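Local coordinates for niemann-Pick type C2 protein (PDB 3WEB), which binds oleic acid in the interior of an immunoglobulin-like beta-sandwich and probably carries lipid-like signals in chemical communication between worker ants, at residues K12-I17 / D88-Y93; K54-L59 / P63-L68; M111-F114 / E120-T123. All blocks are in the same frame, centred on the assembly; numbering follows the deposited sequence.

Interaction 1. Residues K12-I17 / D88-Y93; sequences KFSDII and DVEIEY
Ser-14 and Glu-90 meet through a single pair of oxygens. The hydroxyl OG of Ser-14 donates a hydrogen bond to OE2 of Glu-90, 2.6 Å away. The hydroxyl reaches the carboxylate on its syn side, 27° out of the carboxylate plane. It therefore comes in obliquely and not within the plane of the acid. The CB of Ser-14 points toward the 88-93 segment. Ser-14 CB is 3.2 Å from Glu-90 OE2. In Glu-90, CG lies anti to the backbone N (chi1 -169°) and the chain beyond it is extended, which brings the carboxylate across to the serine. Segment 12-17 lies on strand 11-18, while Glu-90 sits in the loop leading into strand 91-99. These two strands are the outer ones of the three-stranded antiparallel sheet of the immunoglobulin-like sandwich, and strand 34-44 runs between them. The bond thus ties one outer strand to the approach of the other, over the middle one. Ser-14 and Asp-15 both pair with Lys-41 of that middle strand in a classic beta bulge. The Ser-14 side chain touches Lys-41, and that of Glu-90 rests on Thr-43. A second link to the middle strand follows at Glu-92, whose OE2 is hydrogen-bonded to Ser-39 OG. Both Ser-14 and Glu-90 are exposed, and only 70 Å² is buried between the segments. Solvent probably competes for the carboxylate here.

Interaction 2. Residues K54-L59 / P63-L68; sequences KAFGVL and PVPFPL. With OLA (oleic acid), chain B.
Phe-56 carries CG anti to its carbonyl carbon (chi1 -54°), which brings the ring alongside Pro-65 of the facing strand. Phe-66 has the same kind of first torsion (chi1 -78°), and its ring turns back to Gly-57 on the other face of the sheet. On the face of Phe-56, Pro-63 and Pro-65, Phe-56 CB packs on Pro-63 CB at 3.9 Å. Farther out, Phe-56 CE2 lies 3.8 Å from Pro-65 CB, and the ring meets the proline at a slant. On the face of Val-64 and Phe-66, the edge of the Phe-66 ring lies close against the glycine backbone, with Phe-66 CD2 3.4 Å from Gly-57 N. The segments form an antiparallel beta hairpin. Gly-57 and Val-64 are a hydrogen-bonded pair, with Gly-57 N to Val-64 O at 2.9 Å and Val-64 N to Gly-57 O at 2.8 Å. Past Phe-66 a water joins Ala-55 N to Phe-66 O. Leu-68 CD2 then packs on Ala-55 CB at 3.8 Å and equally close to oleic acid C5. With an alanine at Phe-56, Pro-65 would probably lose its aromatic neighbour and a gap would open beside it. Pro-63 and Pro-65 have no N-H to give, so the N-H donors on this strand are Val-64 and Phe-66, and contact at the prolines rests on apolar packing.

Interaction 3. Residues M111-F114 / E120-T123; sequences MWEF and EKIT. With OLA (oleic acid), chain B.
The contact lies in the beta hairpin of strands 107-116 and 121-131, at a classic beta bulge where Ile-122 and Thr-123 both pair with Phe-114. The chain turns a corner at Ile-122. Phe-114 O accepts two backbone bonds, from Ile-122 N at 2.7 Å and from Thr-123 N at 3.2 Å. Both donors lie in the carbonyl plane. Phe-114 N returns a bond to Thr-123 O at 3.1 Å. It also makes a weak one to Thr-123 OG1. The threonine hydroxyl sits between its own backbone N and carbonyl carbon (chi1 59°), which sets OG1 beside Phe-114, 3.2 Å from its CB. The two side chains lie alongside and point the same way. A water bridges OG1 to Trp-112 O and sits over one face of the Trp-112 indole. The opposite face belongs to oleic acid, whose C8 is 3.8 Å from Trp-112 CD2. Trp-112 thus forms part of the wall of the lipid site. Phe-114 is set in the core, with Tyr-93 and Phe-42 against it edge-to-face. On the other side of the strand, Glu-113 and Lys-121 form a salt bridge, with NZ 2.7 Å from OE2. The lysine nitrogen approaches on the syn side, 33° out of the carboxylate plane. Lys-121 CE also lies 3.4 Å from Glu-113 OE1. Glu-113 OE1 has its own salt bridge to Arg-115. The carboxylate of this buried glutamate thus meets two positive groups, one at each oxygen, which would be expected to keep it ionised and hold its rotation.

Interactions 2 and 3 share one sheet, because strands 51-59 and 107-116 are neighbours in it. Two probable backbone hydrogen bonds tie them, Phe-56 N to Met-111 O and Lys-54 O to Glu-113 N, each 2.8 Å. Both contacts also touch the oleic acid, whose carboxylate is hydrogen-bonded to Lys-69 N and Lys-70 N. Interaction 1 is on the other sheet, and its centre is about 21 Å from that of interaction 2. Interaction 3 lies nearer, about 12 Å from interaction 1 between centres. The two meet in the sandwich core, where Tyr-93 CE2 is 3.5 Å from Trp-112 CZ2. Tyr-93 meets the edge of the indole, whose face carries the lipid.

Interaction 1. Residues K12-I17 / D88-Y93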
loop_
_atom_site.group_PDB
_atom_site.type_symbol
_atom_site.label_atom_id
_atom_site.label_comp_id
_atom_site.label_asym_id
_atom_site.label_seq_id
_atom_site.Cartn_x
_atom_site.Cartn_y
_atom_site.Cartn_z
ATOM N N LYS A 12 9.509 7.866 3.447
ATOM C CA LYS A 12 9.611 7.600 2.015
ATOM C C LYS A 12 9.505 6.104 1.789
ATOM O O LYS A 12 9.656 5.323 2.727
ATOM C CB LYS A 12 10.941 8.128 1.461
ATOM C CG LYS A 12 12.175 7.482 2.082
ATOM C CD LYS A 12 13.457 8.216 1.737
ATOM C CE LYS A 12 14.626 7.666 2.540
ATOM N NZ LYS A 12 15.938 8.178 2.041
ATOM N N PHE A 13 9.221 5.703 0.553
ATOM C CA PHE A 13 9.332 4.288 0.165
ATOM C C PHE A 13 10.329 4.152 -0.973
ATOM O O PHE A 13 10.518 5.089 -1.757
ATOM C CB PHE A 13 7.971 3.685 -0.213
ATOM C CG PHE A 13 7.348 4.289 -1.440
ATOM C CD1 PHE A 13 6.523 5.405 -1.336
ATOM C CD2 PHE A 13 7.559 3.726 -2.701
ATOM C CE1 PHE A 13 5.944 5.962 -2.468
ATOM C CE2 PHE A 13 6.978 4.279 -3.837
ATOM C CZ PHE A 13 6.174 5.400 -3.718
ATOM N N SER A 14 10.966 2.985 -1.067
ATOM C CA SER A 14 11.959 2.756 -2.106
ATOM C C SER A 14 11.515 1.760 -3.161
ATOM O O SER A 14 11.928 1.857 -4.315
ATOM C CB SER A 14 13.273 2.268 -1.494
ATOM O OG SER A 14 13.139 0.938 -1.032
ATOM N N ASP A 15 10.724 0.776 -2.751
ATOM C CA ASP A 15 10.295 -0.278 -3.653
ATOM C C ASP A 15 8.976 -0.922 -3.292
ATOM O O ASP A 15 8.750 -1.295 -2.140
ATOM C CB ASP A 15 11.368 -1.348 -3.731
ATOM C CG ASP A 15 11.939 -1.470 -5.105
ATOM O OD1 ASP A 15 11.183 -1.902 -6.001
ATOM O OD2 ASP A 15 13.130 -1.140 -5.285
ATOM N N ILE A 16 8.114 -1.058 -4.294
ATOM C CA ILE A 16 6.849 -1.774 -4.147
ATOM C C ILE A 16 6.876 -2.973 -5.080
ATOM O O ILE A 16 7.239 -2.831 -6.244
ATOM C CB ILE A 16 5.638 -0.892 -4.531
ATOM C CG1 ILE A 16 5.737 0.508 -3.903
ATOM C CG2 ILE A 16 4.321 -1.585 -4.189
ATOM C CD1 ILE A 16 5.629 0.549 -2.391
ATOM N N ILE A 17 6.515 -4.148 -4.565
ATOM C CA ILE A 17 6.381 -5.344 -5.394
ATOM C C ILE A 17 4.984 -5.917 -5.212
ATOM O O ILE A 17 4.550 -6.160 -4.090
ATOM C CB ILE A 17 7.422 -6.432 -5.049
ATOM C CG1 ILE A 17 8.842 -5.873 -5.146
ATOM C CG2 ILE A 17 7.252 -7.659 -5.940
ATOM C CD1 ILE A 17 9.897 -6.754 -4.499
ATOM N N ASP A 88 14.975 6.474 10.242
ATOM C CA ASP A 88 16.025 6.263 9.229
ATOM C C ASP A 88 16.392 4.815 8.925
ATOM O O ASP A 88 17.373 4.553 8.224
ATOM C CB ASP A 88 17.297 7.054 9.579
ATOM C CG ASP A 88 17.080 8.548 9.545
ATOM O OD1 ASP A 88 16.166 8.998 8.835
ATOM O OD2 ASP A 88 17.830 9.279 10.222
ATOM N N VAL A 89 15.604 3.878 9.437
ATOM C CA VAL A 89 15.858 2.461 9.191
ATOM C C VAL A 89 14.848 1.954 8.174
ATOM O O VAL A 89 13.639 2.079 8.384
ATOM C CB VAL A 89 15.795 1.637 10.500
ATOM C CG1 VAL A 89 15.943 0.148 10.222
ATOM C CG2 VAL A 89 16.887 2.084 11.467
ATOM N N GLU A 90 15.344 1.412 7.064
ATOM C CA GLU A 90 14.456 0.816 6.071
ATOM C C GLU A 90 13.950 -0.527 6.550
ATOM O O GLU A 90 14.716 -1.350 7.049
ATOM C CB GLU A 90 15.135 0.661 4.712
ATOM C CG GLU A 90 14.135 0.302 3.615
ATOM C CD GLU A 90 14.736 0.336 2.229
ATOM O OE1 GLU A 90 15.793 -0.291 2.023
ATOM O OE2 GLU A 90 14.148 0.985 1.344
ATOM N N ILE A 91 12.644 -0.730 6.399
ATOM C CA ILE A 91 11.973 -1.969 6.776
ATOM C C ILE A 91 11.027 -2.382 5.654
ATOM O O ILE A 91 10.807 -1.619 4.715
ATOM C CB ILE A 91 11.201 -1.818 8.105
ATOM C CG1 ILE A 91 10.293 -0.579 8.049
ATOM C CG2 ILE A 91 12.187 -1.721 9.268
ATOM C CD1 ILE A 91 9.405 -0.398 9.260
ATOM N N GLU A 92 10.486 -3.591 5.759
ATOM C CA GLU A 92 9.629 -4.134 4.719
ATOM C C GLU A 92 8.304 -4.623 5.280
ATOM O O GLU A 92 8.260 -5.419 6.224
ATOM C CB GLU A 92 10.337 -5.267 3.985
ATOM C CG GLU A 92 9.463 -5.926 2.933
ATOM C CD GLU A 92 10.164 -7.082 2.271
ATOM O OE1 GLU A 92 10.635 -7.982 2.990
ATOM O OE2 GLU A 92 10.253 -7.066 1.031
ATOM N N TYR A 93 7.229 -4.110 4.692
ATOM C CA TYR A 93 5.878 -4.586 4.939
ATOM C C TYR A 93 5.489 -5.667 3.936
ATOM O O TYR A 93 5.821 -5.570 2.749
ATOM C CB TYR A 93 4.917 -3.421 4.815
ATOM C CG TYR A 93 3.450 -3.794 4.821
ATOM C CD1 TYR A 93 2.814 -4.143 6.004
ATOM C CD2 TYR A 93 2.700 -3.771 3.648
ATOM C CE1 TYR A 93 1.465 -4.464 6.024
ATOM C CE2 TYR A 93 1.347 -4.086 3.661
ATOM C CZ TYR A 93 0.741 -4.435 4.849
ATOM O OH TYR A 93 -0.604 -4.729 4.866
#

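Interaction 2. Residues K54-L59 / P63-L68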
loop_
_atom_site.group_PDB
_atom_site.type_symbol
_atom_site.label_atom_id
_atom_site.label_comp_id
_atom_site.label_asym_id
_atom_site.label_seq_id
_atom_site.Cartn_x
_atom_site.Cartn_y
_atom_site.Cartn_z
ATOM N N LYS A 54 -4.179 3.241 5.022
ATOM C CA LYS A 54 -5.356 3.793 4.360
ATOM C C LYS A 54 -5.266 3.473 2.875
ATOM O O LYS A 54 -4.191 3.561 2.276
ATOM C CB LYS A 54 -5.401 5.317 4.524
ATOM C CG LYS A 54 -5.372 5.816 5.960
ATOM C CD LYS A 54 -6.688 5.537 6.653
ATOM C CE LYS A 54 -6.739 6.211 8.009
ATOM N NZ LYS A 54 -8.048 5.913 8.655
ATOM N N ALA A 55 -6.397 3.116 2.277
ATOM C CA ALA A 55 -6.443 2.866 0.842
ATOM C C ALA A 55 -7.551 3.677 0.174
ATOM O O ALA A 55 -8.584 3.963 0.787
ATOM C CB ALA A 55 -6.620 1.382 0.559
ATOM N N PHE A 56 -7.311 4.050 -1.080
ATOM C CA PHE A 56 -8.263 4.808 -1.881
ATOM C C PHE A 56 -8.263 4.295 -3.317
ATOM O O PHE A 56 -7.223 3.901 -3.844
ATOM C CB PHE A 56 -7.918 6.301 -1.875
ATOM C CG PHE A 56 -7.791 6.894 -0.499
ATOM C CD1 PHE A 56 -6.583 6.836 0.195
ATOM C CD2 PHE A 56 -8.877 7.524 0.104
ATOM C CE1 PHE A 56 -6.467 7.385 1.468
ATOM C CE2 PHE A 56 -8.766 8.070 1.375
ATOM C CZ PHE A 56 -7.562 8.003 2.059
ATOM N N GLY A 57 -9.440 4.297 -3.940
ATOM C CA GLY A 57 -9.564 4.063 -5.378
ATOM C C GLY A 57 -9.996 5.372 -6.010
ATOM O O GLY A 57 -10.913 6.022 -5.513
ATOM N N VAL A 58 -9.337 5.776 -7.090
ATOM C CA VAL A 58 -9.639 7.075 -7.700
ATOM C C VAL A 58 -10.797 6.975 -8.693
ATOM O O VAL A 58 -10.752 6.191 -9.645
ATOM C CB VAL A 58 -8.396 7.725 -8.358
ATOM C CG1 VAL A 58 -8.763 9.036 -9.041
ATOM C CG2 VAL A 58 -7.306 7.965 -7.322
ATOM N N LEU A 59 -11.841 7.764 -8.436
ATOM C CA LEU A 59 -12.982 7.894 -9.342
ATOM C C LEU A 59 -13.372 9.368 -9.475
ATOM O O LEU A 59 -13.550 10.061 -8.469
ATOM C CB LEU A 59 -14.179 7.057 -8.856
ATOM C CG LEU A 59 -14.229 5.518 -8.985
ATOM C CD1 LEU A 59 -13.763 5.022 -10.351
ATOM C CD2 LEU A 59 -13.469 4.808 -7.870
ATOM N N PRO A 63 -10.235 10.687 -4.858
ATOM C CA PRO A 63 -9.903 9.432 -4.190
ATOM C C PRO A 63 -11.015 8.990 -3.239
ATOM O O PRO A 63 -11.312 9.682 -2.260
ATOM C CB PRO A 63 -8.620 9.768 -3.409
ATOM C CG PRO A 63 -8.140 11.074 -3.950
ATOM C CD PRO A 63 -9.377 11.791 -4.394
ATOM N N VAL A 64 -11.630 7.854 -3.547
ATOM C CA VAL A 64 -12.695 7.285 -2.725
ATOM C C VAL A 64 -12.079 6.329 -1.699
ATOM O O VAL A 64 -11.374 5.396 -2.084
ATOM C CB VAL A 64 -13.728 6.538 -3.602
ATOM C CG1 VAL A 64 -14.695 5.724 -2.748
ATOM C CG2 VAL A 64 -14.487 7.519 -4.486
ATOM N N PRO A 65 -12.344 6.552 -0.394
ATOM C CA PRO A 65 -11.779 5.690 0.655
ATOM C C PRO A 65 -12.363 4.276 0.666
ATOM O O PRO A 65 -13.586 4.110 0.630
ATOM C CB PRO A 65 -12.138 6.431 1.950
ATOM C CG PRO A 65 -13.350 7.231 1.609
ATOM C CD PRO A 65 -13.173 7.636 0.170
ATOM N N PHE A 66 -11.486 3.274 0.716
ATOM C CA PHE A 66 -11.885 1.867 0.791
ATOM C C PHE A 66 -11.384 1.235 2.089
ATOM O O PHE A 66 -10.238 1.467 2.482
ATOM C CB PHE A 66 -11.341 1.077 -0.405
ATOM C CG PHE A 66 -12.114 1.280 -1.682
ATOM C CD1 PHE A 66 -13.204 0.470 -1.989
ATOM C CD2 PHE A 66 -11.749 2.273 -2.586
ATOM C CE1 PHE A 66 -13.919 0.653 -3.167
ATOM C CE2 PHE A 66 -12.458 2.461 -3.766
ATOM C CZ PHE A 66 -13.545 1.649 -4.057
ATOM N N PRO A 67 -12.234 0.426 2.754
ATOM C CA PRO A 67 -11.877 -0.185 4.040
ATOM C C PRO A 67 -10.824 -1.287 3.911
ATOM O O PRO A 67 -10.903 -2.117 3.007
ATOM C CB PRO A 67 -13.204 -0.788 4.516
ATOM C CG PRO A 67 -13.943 -1.089 3.256
ATOM C CD PRO A 67 -13.590 0.032 2.321
ATOM N N LEU A 68 -9.844 -1.279 4.810
ATOM C CA LEU A 68 -8.871 -2.362 4.889
ATOM C C LEU A 68 -9.215 -3.276 6.060
ATOM O O LEU A 68 -9.784 -2.830 7.058
ATOM C CB LEU A 68 -7.447 -1.810 5.027
ATOM C CG LEU A 68 -6.913 -0.952 3.870
ATOM C CD1 LEU A 68 -5.663 -0.193 4.288
ATOM C CD2 LEU A 68 -6.639 -1.789 2.629
HETATM C C1 OLA B . -6.094 -5.618 4.215
HETATM O O1 OLA B . -5.662 -4.995 5.213
HETATM O O2 OLA B . -7.316 -5.762 3.981
HETATM C C2 OLA B . -5.100 -6.231 3.254
HETATM C C3 OLA B . -5.199 -5.572 1.881
HETATM C C4 OLA B . -3.825 -5.173 1.357
HETATM C C5 OLA B . -3.678 -3.661 1.260
HETATM C C6 OLA B . -2.611 -3.261 0.249
HETATM C C7 OLA B . -3.260 -2.564 -0.941
HETATM C C8 OLA B . -2.245 -2.043 -1.958
HETATM C C9 OLA B . -1.777 -3.154 -2.877
HETATM C C10 OLA B . -2.413 -3.529 -3.991
HETATM C C11 OLA B . -3.691 -2.882 -4.480
HETATM C C12 OLA B . -4.577 -3.934 -5.131
HETATM C C13 OLA B . -6.031 -3.762 -4.710
HETATM C C14 OLA B . -6.848 -4.984 -5.110
HETATM C C15 OLA B . -8.324 -4.638 -5.263
HETATM C C16 OLA B . -9.146 -5.249 -4.135
HETATM C C17 OLA B . -9.998 -6.406 -4.646
HETATM C C18 OLA B . -11.302 -6.507 -3.884
HETATM O O HOH W 1 -8.652 2.703 4.081
#

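Interaction 3. Residues M111-F114 / E120-T123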
loop_
_atom_site.group_PDB
_atom_site.type_symbol
_atom_site.label_atom_id
_atom_site.label_comp_id
_atom_site.label_asym_id
_atom_site.label_seq_id
_atom_site.Cartn_x
_atom_site.Cartn_y
_atom_site.Cartn_z
ATOM N N MET A 111 -4.508 4.496 -4.471
ATOM C CA MET A 111 -3.648 5.260 -3.580
ATOM C C MET A 111 -3.595 4.555 -2.244
ATOM O O MET A 111 -4.625 4.193 -1.687
ATOM C CB MET A 111 -4.151 6.688 -3.395
ATOM C CG MET A 111 -4.062 7.554 -4.646
ATOM S SD MET A 111 -4.834 9.167 -4.398
ATOM C CE MET A 111 -4.019 9.700 -2.890
ATOM N N TRP A 112 -2.386 4.361 -1.736
ATOM C CA TRP A 112 -2.184 3.548 -0.551
ATOM C C TRP A 112 -1.209 4.260 0.364
ATOM O O TRP A 112 -0.093 4.597 -0.048
ATOM C CB TRP A 112 -1.658 2.175 -0.982
ATOM C CG TRP A 112 -1.278 1.232 0.117
ATOM C CD1 TRP A 112 -1.978 0.966 1.263
ATOM C CD2 TRP A 112 -0.129 0.376 0.138
ATOM N NE1 TRP A 112 -1.318 0.021 2.010
ATOM C CE2 TRP A 112 -0.180 -0.361 1.344
ATOM C CE3 TRP A 112 0.949 0.172 -0.739
ATOM C CZ2 TRP A 112 0.807 -1.292 1.701
ATOM C CZ3 TRP A 112 1.931 -0.763 -0.386
ATOM C CH2 TRP A 112 1.852 -1.479 0.830
ATOM N N GLU A 113 -1.644 4.498 1.602
ATOM C CA GLU A 113 -0.874 5.280 2.563
ATOM C C GLU A 113 -0.623 4.541 3.867
ATOM O O GLU A 113 -1.458 3.766 4.328
ATOM C CB GLU A 113 -1.592 6.596 2.902
ATOM C CG GLU A 113 -2.092 7.403 1.714
ATOM C CD GLU A 113 -2.776 8.696 2.130
ATOM O OE1 GLU A 113 -3.193 8.812 3.307
ATOM O OE2 GLU A 113 -2.895 9.600 1.274
ATOM N N PHE A 114 0.545 4.785 4.454
ATOM C CA PHE A 114 0.799 4.436 5.850
ATOM C C PHE A 114 0.897 5.746 6.612
ATOM O O PHE A 114 1.666 6.632 6.234
ATOM C CB PHE A 114 2.135 3.696 6.011
ATOM C CG PHE A 114 2.074 2.211 5.771
ATOM C CD1 PHE A 114 0.946 1.593 5.235
ATOM C CD2 PHE A 114 3.181 1.419 6.073
ATOM C CE1 PHE A 114 0.915 0.221 5.021
ATOM C CE2 PHE A 114 3.153 0.044 5.860
ATOM C CZ PHE A 114 2.021 -0.556 5.333
ATOM N N GLU A 120 0.012 11.623 10.346
ATOM C CA GLU A 120 0.979 12.124 9.365
ATOM C C GLU A 120 1.342 10.994 8.407
ATOM O O GLU A 120 1.495 9.849 8.835
ATOM C CB GLU A 120 2.253 12.624 10.056
ATOM C CG GLU A 120 2.014 13.675 11.134
ATOM C CD GLU A 120 3.284 14.069 11.865
ATOM O OE1 GLU A 120 4.006 13.193 12.379
ATOM O OE2 GLU A 120 3.556 15.281 11.939
ATOM N N LYS A 121 1.489 11.315 7.122
ATOM C CA LYS A 121 1.812 10.295 6.111
ATOM C C LYS A 121 3.286 9.905 6.126
ATOM O O LYS A 121 4.159 10.740 5.864
ATOM C CB LYS A 121 1.393 10.742 4.705
ATOM C CG LYS A 121 -0.119 10.856 4.538
ATOM C CD LYS A 121 -0.517 11.453 3.200
ATOM C CE LYS A 121 -1.944 11.977 3.282
ATOM N NZ LYS A 121 -2.547 12.204 1.939
ATOM N N ILE A 122 3.536 8.632 6.433
ATOM C CA ILE A 122 4.868 8.032 6.315
ATOM C C ILE A 122 5.122 7.714 4.847
ATOM O O ILE A 122 6.196 8.008 4.315
ATOM C CB ILE A 122 4.987 6.728 7.135
ATOM C CG1 ILE A 122 4.554 6.955 8.591
ATOM C CG2 ILE A 122 6.416 6.193 7.079
ATOM C CD1 ILE A 122 4.174 5.678 9.316
ATOM N N THR A 123 4.122 7.110 4.201
ATOM C CA THR A 123 4.196 6.787 2.773
ATOM C C THR A 123 2.888 7.101 2.077
ATOM O O THR A 123 1.822 7.017 2.689
ATOM C CB THR A 123 4.475 5.290 2.545
ATOM O OG1 THR A 123 3.437 4.517 3.155
ATOM C CG2 THR A 123 5.815 4.893 3.138
HETATM C C1 OLA B . -6.094 -5.618 4.215
HETATM O O1 OLA B . -5.662 -4.995 5.213
HETATM O O2 OLA B . -7.316 -5.762 3.981
HETATM C C2 OLA B . -5.100 -6.231 3.254
HETATM C C3 OLA B . -5.199 -5.572 1.881
HETATM C C4 OLA B . -3.825 -5.173 1.357
HETATM C C5 OLA B . -3.678 -3.661 1.260
HETATM C C6 OLA B . -2.611 -3.261 0.249
HETATM C C7 OLA B . -3.260 -2.564 -0.941
HETATM C C8 OLA B . -2.245 -2.043 -1.958
HETATM C C9 OLA B . -1.777 -3.154 -2.877
HETATM C C10 OLA B . -2.413 -3.529 -3.991
HETATM C C11 OLA B . -3.691 -2.882 -4.480
HETATM C C12 OLA B . -4.577 -3.934 -5.131
HETATM C C13 OLA B . -6.031 -3.762 -4.710
HETATM C C14 OLA B . -6.848 -4.984 -5.110
HETATM C C15 OLA B . -8.324 -4.638 -5.263
HETATM C C16 OLA B . -9.146 -5.249 -4.135
HETATM C C17 OLA B . -9.998 -6.406 -4.646
HETATM C C18 OLA B . -11.302 -6.507 -3.884
HETATM O O HOH W 2 1.918 3.150 1.330
#